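Local coordinates for acetyl-CoA acetyltransferase (Mycobacterium smegmatis, PDB 4EGV), which probably has acyltransferase activity, as a monomeric thiolase-like protein of type 1 that carries an additional C-terminal domain, at residues Ala391-Val405 / Lys414-Asp426. Residues are numbered along the deposited sequence; the frame is centred on the assembly and turned at random.
Sequences AVNEMRDKPGQFALV and KYSVGIYSTEPAD
Ser-421 lays its CB over one face of the Phe-402 ring, a CH-pi contact 3.8 Å from CB to the ring centroid, while Ile-419 CG2 and Glu-423 OE1 sit at the ring's edge, the carboxylate plane almost perpendicular to the ring. On the opposite side of the sheet Val-405 CG2 and Ala-391 CB approach the Tyr-420 ring obliquely, and its OH is hydrogen-bonded to Gln-119 NE2. With OG anti to the backbone N (chi1 -177°), Ser-421 donates to Gln-401 O from above the carbonyl plane and accepts from Glu-423 N, an ST turn. Next along, Thr-422 OG1 takes the N-H of Gly-400 at 2.7 Å, tying the type II turn Lys-398 to Gln-401 to the residue just past strand 414-421; its CG2 rests on the carbonyl O of Met-395, in the last turn of helix 383-397. Beyond this the strands pair as an antiparallel hairpin, Ala-403 with Tyr-420 and Val-405 with Gly-418 each exchanging two backbone bonds. Between these pairs lies the non-hydrogen-bonded pair Leu-404 and Ile-419; Leu-404 CD1 meets Ile-419 CD1 and its CG meets Val-417 CG1 at 3.7 Å. The hairpin belongs to the large mixed sheet of the thiolase fold, between strands 294-303 and 337-342; helix 317-330 covers the Val-417 and Ile-419 face, helix 383-397 the Tyr-420 face.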
loop_
_atom_site.group_PDB
_atom_site.type_symbol
_atom_site.label_atom_id
_atom_site.label_comp_id
_atom_site.label_asym_id
_atom_site.label_seq_id
_atom_site.Cartn_x
_atom_site.Cartn_y
_atom_site.Cartn_z
ATOM N N ALA A 391 11.366 -6.810 -6.837
ATOM C CA ALA A 391 12.283 -5.708 -7.152
ATOM C C ALA A 391 13.717 -6.095 -7.061
ATOM O O ALA A 391 14.458 -5.835 -7.972
ATOM C CB ALA A 391 12.041 -4.520 -6.271
ATOM N N VAL A 392 14.103 -6.707 -5.951
ATOM C CA VAL A 392 15.481 -7.156 -5.718
ATOM C C VAL A 392 15.962 -8.213 -6.714
ATOM O O VAL A 392 17.057 -8.125 -7.154
ATOM C CB VAL A 392 15.683 -7.657 -4.250
ATOM C CG1 VAL A 392 16.825 -8.598 -4.149
ATOM C CG2 VAL A 392 15.875 -6.508 -3.288
ATOM N N ASN A 393 15.132 -9.186 -7.058
ATOM C CA ASN A 393 15.419 -10.172 -8.107
ATOM C C ASN A 393 15.562 -9.594 -9.499
ATOM O O ASN A 393 16.438 -10.004 -10.246
ATOM C CB ASN A 393 14.310 -11.265 -8.204
ATOM C CG ASN A 393 14.331 -12.263 -7.043
ATOM O OD1 ASN A 393 15.386 -12.655 -6.557
ATOM N ND2 ASN A 393 13.154 -12.653 -6.594
ATOM N N GLU A 394 14.638 -8.704 -9.858
ATOM C CA GLU A 394 14.584 -8.098 -11.159
ATOM C C GLU A 394 15.796 -7.196 -11.343
ATOM O O GLU A 394 16.287 -7.051 -12.461
ATOM C CB GLU A 394 13.271 -7.341 -11.331
ATOM C CG GLU A 394 12.787 -7.226 -12.780
ATOM C CD GLU A 394 12.033 -8.490 -13.333
ATOM O OE1 GLU A 394 12.690 -9.514 -13.669
ATOM O OE2 GLU A 394 10.782 -8.421 -13.478
HETATM N N MSE A 395 16.288 -6.615 -10.248
HETATM C CA MSE A 395 17.480 -5.748 -10.268
HETATM C C MSE A 395 18.829 -6.479 -10.349
HETATM O O MSE A 395 19.794 -5.941 -10.892
HETATM C CB MSE A 395 17.455 -4.724 -9.121
HETATM C CG MSE A 395 16.411 -3.647 -9.294
HETATM SE SE MSE A 395 16.245 -2.846 -11.143
HETATM C CE MSE A 395 14.916 -3.918 -12.131
ATOM N N ARG A 396 18.894 -7.703 -9.835
ATOM C CA ARG A 396 20.075 -8.524 -10.040
ATOM C C ARG A 396 20.221 -8.955 -11.502
ATOM O O ARG A 396 21.321 -9.062 -12.019
ATOM C CB ARG A 396 20.054 -9.744 -9.139
ATOM C CG ARG A 396 20.232 -9.459 -7.696
ATOM C CD ARG A 396 19.549 -10.523 -6.889
ATOM N NE ARG A 396 19.876 -10.470 -5.471
ATOM C CZ ARG A 396 19.382 -11.308 -4.574
ATOM N NH1 ARG A 396 18.525 -12.241 -4.943
ATOM N NH2 ARG A 396 19.733 -11.202 -3.312
ATOM N N ASP A 397 19.090 -9.189 -12.149
ATOM C CA ASP A 397 19.010 -9.641 -13.528
ATOM C C ASP A 397 19.351 -8.559 -14.532
ATOM O O ASP A 397 19.726 -8.880 -15.640
ATOM C CB ASP A 397 17.597 -10.172 -13.845
ATOM C CG ASP A 397 17.471 -11.691 -13.655
ATOM O OD1 ASP A 397 18.285 -12.281 -12.909
ATOM O OD2 ASP A 397 16.558 -12.299 -14.261
ATOM N N LYS A 398 19.195 -7.294 -14.141
ATOM C CA LYS A 398 19.408 -6.115 -14.991
ATOM C C LYS A 398 20.309 -5.154 -14.229
ATOM O O LYS A 398 19.872 -4.087 -13.786
ATOM C CB LYS A 398 18.078 -5.433 -15.311
ATOM C CG LYS A 398 17.143 -6.256 -16.142
ATOM C CD LYS A 398 15.745 -5.650 -16.202
ATOM C CE LYS A 398 14.949 -6.373 -17.272
ATOM N NZ LYS A 398 13.521 -6.007 -17.354
ATOM N N PRO A 399 21.589 -5.527 -14.066
ATOM C CA PRO A 399 22.457 -4.730 -13.168
ATOM C C PRO A 399 22.643 -3.283 -13.647
ATOM O O PRO A 399 22.782 -3.043 -14.834
ATOM C CB PRO A 399 23.787 -5.506 -13.164
ATOM C CG PRO A 399 23.503 -6.817 -13.894
ATOM C CD PRO A 399 22.340 -6.571 -14.798
ATOM N N GLY A 400 22.628 -2.327 -12.733
ATOM C CA GLY A 400 22.722 -0.922 -13.116
ATOM C C GLY A 400 21.400 -0.159 -13.181
ATOM O O GLY A 400 21.380 1.044 -12.929
ATOM N N GLN A 401 20.299 -0.848 -13.521
ATOM C CA GLN A 401 18.952 -0.255 -13.550
ATOM C C GLN A 401 18.307 -0.043 -12.161
ATOM O O GLN A 401 18.793 -0.552 -11.168
ATOM C CB GLN A 401 18.080 -1.069 -14.477
ATOM C CG GLN A 401 18.355 -0.768 -15.936
ATOM C CD GLN A 401 17.742 -1.800 -16.853
ATOM O OE1 GLN A 401 18.442 -2.641 -17.388
ATOM N NE2 GLN A 401 16.433 -1.755 -17.021
ATOM N N PHE A 402 17.227 0.730 -12.113
ATOM C CA PHE A 402 16.587 1.139 -10.864
ATOM C C PHE A 402 15.149 0.715 -10.786
ATOM O O PHE A 402 14.462 0.823 -11.752
ATOM C CB PHE A 402 16.644 2.658 -10.710
ATOM C CG PHE A 402 17.997 3.182 -10.377
ATOM C CD1 PHE A 402 18.321 3.532 -9.076
ATOM C CD2 PHE A 402 18.962 3.322 -11.369
ATOM C CE1 PHE A 402 19.594 4.027 -8.767
ATOM C CE2 PHE A 402 20.228 3.803 -11.076
ATOM C CZ PHE A 402 20.545 4.169 -9.780
ATOM N N ALA A 403 14.706 0.254 -9.605
ATOM C CA ALA A 403 13.281 -0.191 -9.320
ATOM C C ALA A 403 12.621 0.533 -8.134
ATOM O O ALA A 403 13.171 0.586 -7.045
ATOM C CB ALA A 403 13.215 -1.692 -9.100
ATOM N N LEU A 404 11.435 1.073 -8.358
ATOM C CA LEU A 404 10.711 1.787 -7.318
ATOM C C LEU A 404 9.595 0.920 -6.694
ATOM O O LEU A 404 8.800 0.289 -7.404
ATOM C CB LEU A 404 10.164 3.100 -7.884
ATOM C CG LEU A 404 9.552 4.115 -6.933
ATOM C CD1 LEU A 404 9.855 5.493 -7.383
ATOM C CD2 LEU A 404 8.046 3.938 -6.812
ATOM N N VAL A 405 9.548 0.887 -5.370
ATOM C CA VAL A 405 8.484 0.211 -4.665
ATOM C C VAL A 405 7.694 1.254 -3.893
ATOM O O VAL A 405 8.268 2.032 -3.183
ATOM C CB VAL A 405 9.042 -0.911 -3.712
ATOM C CG1 VAL A 405 7.966 -1.569 -2.902
ATOM C CG2 VAL A 405 9.765 -1.962 -4.503
ATOM N N LYS A 414 -0.682 6.571 4.710
ATOM C CA LYS A 414 0.742 6.368 4.831
ATOM C C LYS A 414 1.323 5.827 3.524
ATOM O O LYS A 414 0.745 4.953 2.881
ATOM C CB LYS A 414 1.038 5.396 5.972
ATOM C CG LYS A 414 1.240 6.031 7.301
ATOM C CD LYS A 414 1.151 4.970 8.363
ATOM C CE LYS A 414 1.326 5.537 9.779
ATOM N NZ LYS A 414 1.837 4.483 10.734
ATOM N N TYR A 415 2.480 6.367 3.152
ATOM C CA TYR A 415 3.195 5.925 1.980
ATOM C C TYR A 415 4.715 5.906 2.167
ATOM O O TYR A 415 5.320 6.835 2.667
ATOM C CB TYR A 415 2.798 6.777 0.807
ATOM C CG TYR A 415 2.775 6.016 -0.459
ATOM C CD1 TYR A 415 1.649 5.272 -0.809
ATOM C CD2 TYR A 415 3.864 6.067 -1.340
ATOM C CE1 TYR A 415 1.579 4.570 -2.027
ATOM C CE2 TYR A 415 3.819 5.376 -2.559
ATOM C CZ TYR A 415 2.661 4.620 -2.900
ATOM O OH TYR A 415 2.613 3.933 -4.091
ATOM N N SER A 416 5.320 4.797 1.768
ATOM C CA SER A 416 6.735 4.530 1.945
ATOM C C SER A 416 7.262 4.027 0.657
ATOM O O SER A 416 6.701 3.158 0.028
ATOM C CB SER A 416 6.983 3.496 3.033
ATOM O OG SER A 416 6.856 4.067 4.299
ATOM N N VAL A 417 8.359 4.616 0.255
ATOM C CA VAL A 417 8.934 4.338 -1.039
ATOM C C VAL A 417 10.362 3.869 -0.856
ATOM O O VAL A 417 11.068 4.360 -0.031
ATOM C CB VAL A 417 8.840 5.578 -2.023
ATOM C CG1 VAL A 417 9.343 5.199 -3.390
ATOM C CG2 VAL A 417 7.433 6.106 -2.105
ATOM N N GLY A 418 10.737 2.858 -1.610
ATOM C CA GLY A 418 12.105 2.447 -1.745
ATOM C C GLY A 418 12.493 2.309 -3.211
ATOM O O GLY A 418 11.714 1.871 -4.050
ATOM N N ILE A 419 13.713 2.716 -3.530
ATOM C CA ILE A 419 14.262 2.550 -4.851
ATOM C C ILE A 419 15.497 1.714 -4.683
ATOM O O ILE A 419 16.322 2.008 -3.867
ATOM C CB ILE A 419 14.582 3.899 -5.540
ATOM C CG1 ILE A 419 13.308 4.759 -5.625
ATOM C CG2 ILE A 419 15.199 3.644 -6.898
ATOM C CD1 ILE A 419 13.433 6.064 -6.339
ATOM N N TYR A 420 15.578 0.657 -5.480
ATOM C CA TYR A 420 16.624 -0.365 -5.425
ATOM C C TYR A 420 17.454 -0.442 -6.726
ATOM O O TYR A 420 16.933 -0.191 -7.813
ATOM C CB TYR A 420 15.961 -1.712 -5.144
ATOM C CG TYR A 420 15.165 -1.716 -3.874
ATOM C CD1 TYR A 420 15.773 -2.014 -2.681
ATOM C CD2 TYR A 420 13.824 -1.413 -3.856
ATOM C CE1 TYR A 420 15.067 -1.994 -1.497
ATOM C CE2 TYR A 420 13.129 -1.397 -2.693
ATOM C CZ TYR A 420 13.761 -1.683 -1.510
ATOM O OH TYR A 420 13.083 -1.708 -0.316
ATOM N N SER A 421 18.738 -0.773 -6.585
ATOM C CA SER A 421 19.699 -0.947 -7.693
ATOM C C SER A 421 20.971 -1.669 -7.251
ATOM O O SER A 421 21.360 -1.626 -6.095
ATOM C CB SER A 421 20.118 0.393 -8.268
ATOM O OG SER A 421 20.972 0.204 -9.353
ATOM N N THR A 422 21.635 -2.317 -8.191
ATOM C CA THR A 422 22.939 -2.928 -7.938
ATOM C C THR A 422 24.090 -1.918 -7.927
ATOM O O THR A 422 25.169 -2.200 -7.398
ATOM C CB THR A 422 23.274 -3.990 -8.981
ATOM O OG1 THR A 422 22.988 -3.484 -10.286
ATOM C CG2 THR A 422 22.493 -5.264 -8.723
ATOM N N GLU A 423 23.846 -0.753 -8.529
ATOM C CA GLU A 423 24.806 0.351 -8.615
ATOM C C GLU A 423 25.111 0.923 -7.210
ATOM O O GLU A 423 24.234 1.474 -6.571
ATOM C CB GLU A 423 24.306 1.430 -9.599
ATOM C CG GLU A 423 25.388 2.395 -10.155
ATOM C CD GLU A 423 24.794 3.684 -10.792
ATOM O OE1 GLU A 423 24.267 3.610 -11.941
ATOM O OE2 GLU A 423 24.856 4.770 -10.150
ATOM N N PRO A 424 26.336 0.870 -6.733
ATOM C CA PRO A 424 26.622 1.150 -5.335
ATOM C C PRO A 424 26.658 2.600 -4.913
ATOM O O PRO A 424 27.051 3.448 -5.645
ATOM C CB PRO A 424 28.007 0.548 -5.176
ATOM C CG PRO A 424 28.142 -0.345 -6.244
ATOM C CD PRO A 424 27.492 0.257 -7.358
ATOM N N ALA A 425 26.271 2.889 -3.698
ATOM C CA ALA A 425 26.461 4.225 -3.188
ATOM C C ALA A 425 26.373 4.245 -1.718
ATOM O O ALA A 425 25.950 3.304 -1.123
ATOM C CB ALA A 425 25.478 5.148 -3.740
ATOM N N ASP A 426 26.752 5.365 -1.145
ATOM C CA ASP A 426 26.645 5.593 0.265
ATOM C C ASP A 426 25.226 5.885 0.583
ATOM O O ASP A 426 24.554 6.485 -0.172
ATOM C CB ASP A 426 27.443 6.825 0.626
ATOM C CG ASP A 426 28.870 6.532 0.945
ATOM O OD1 ASP A 426 29.380 5.522 0.500
ATOM O OD2 ASP A 426 29.485 7.336 1.643
#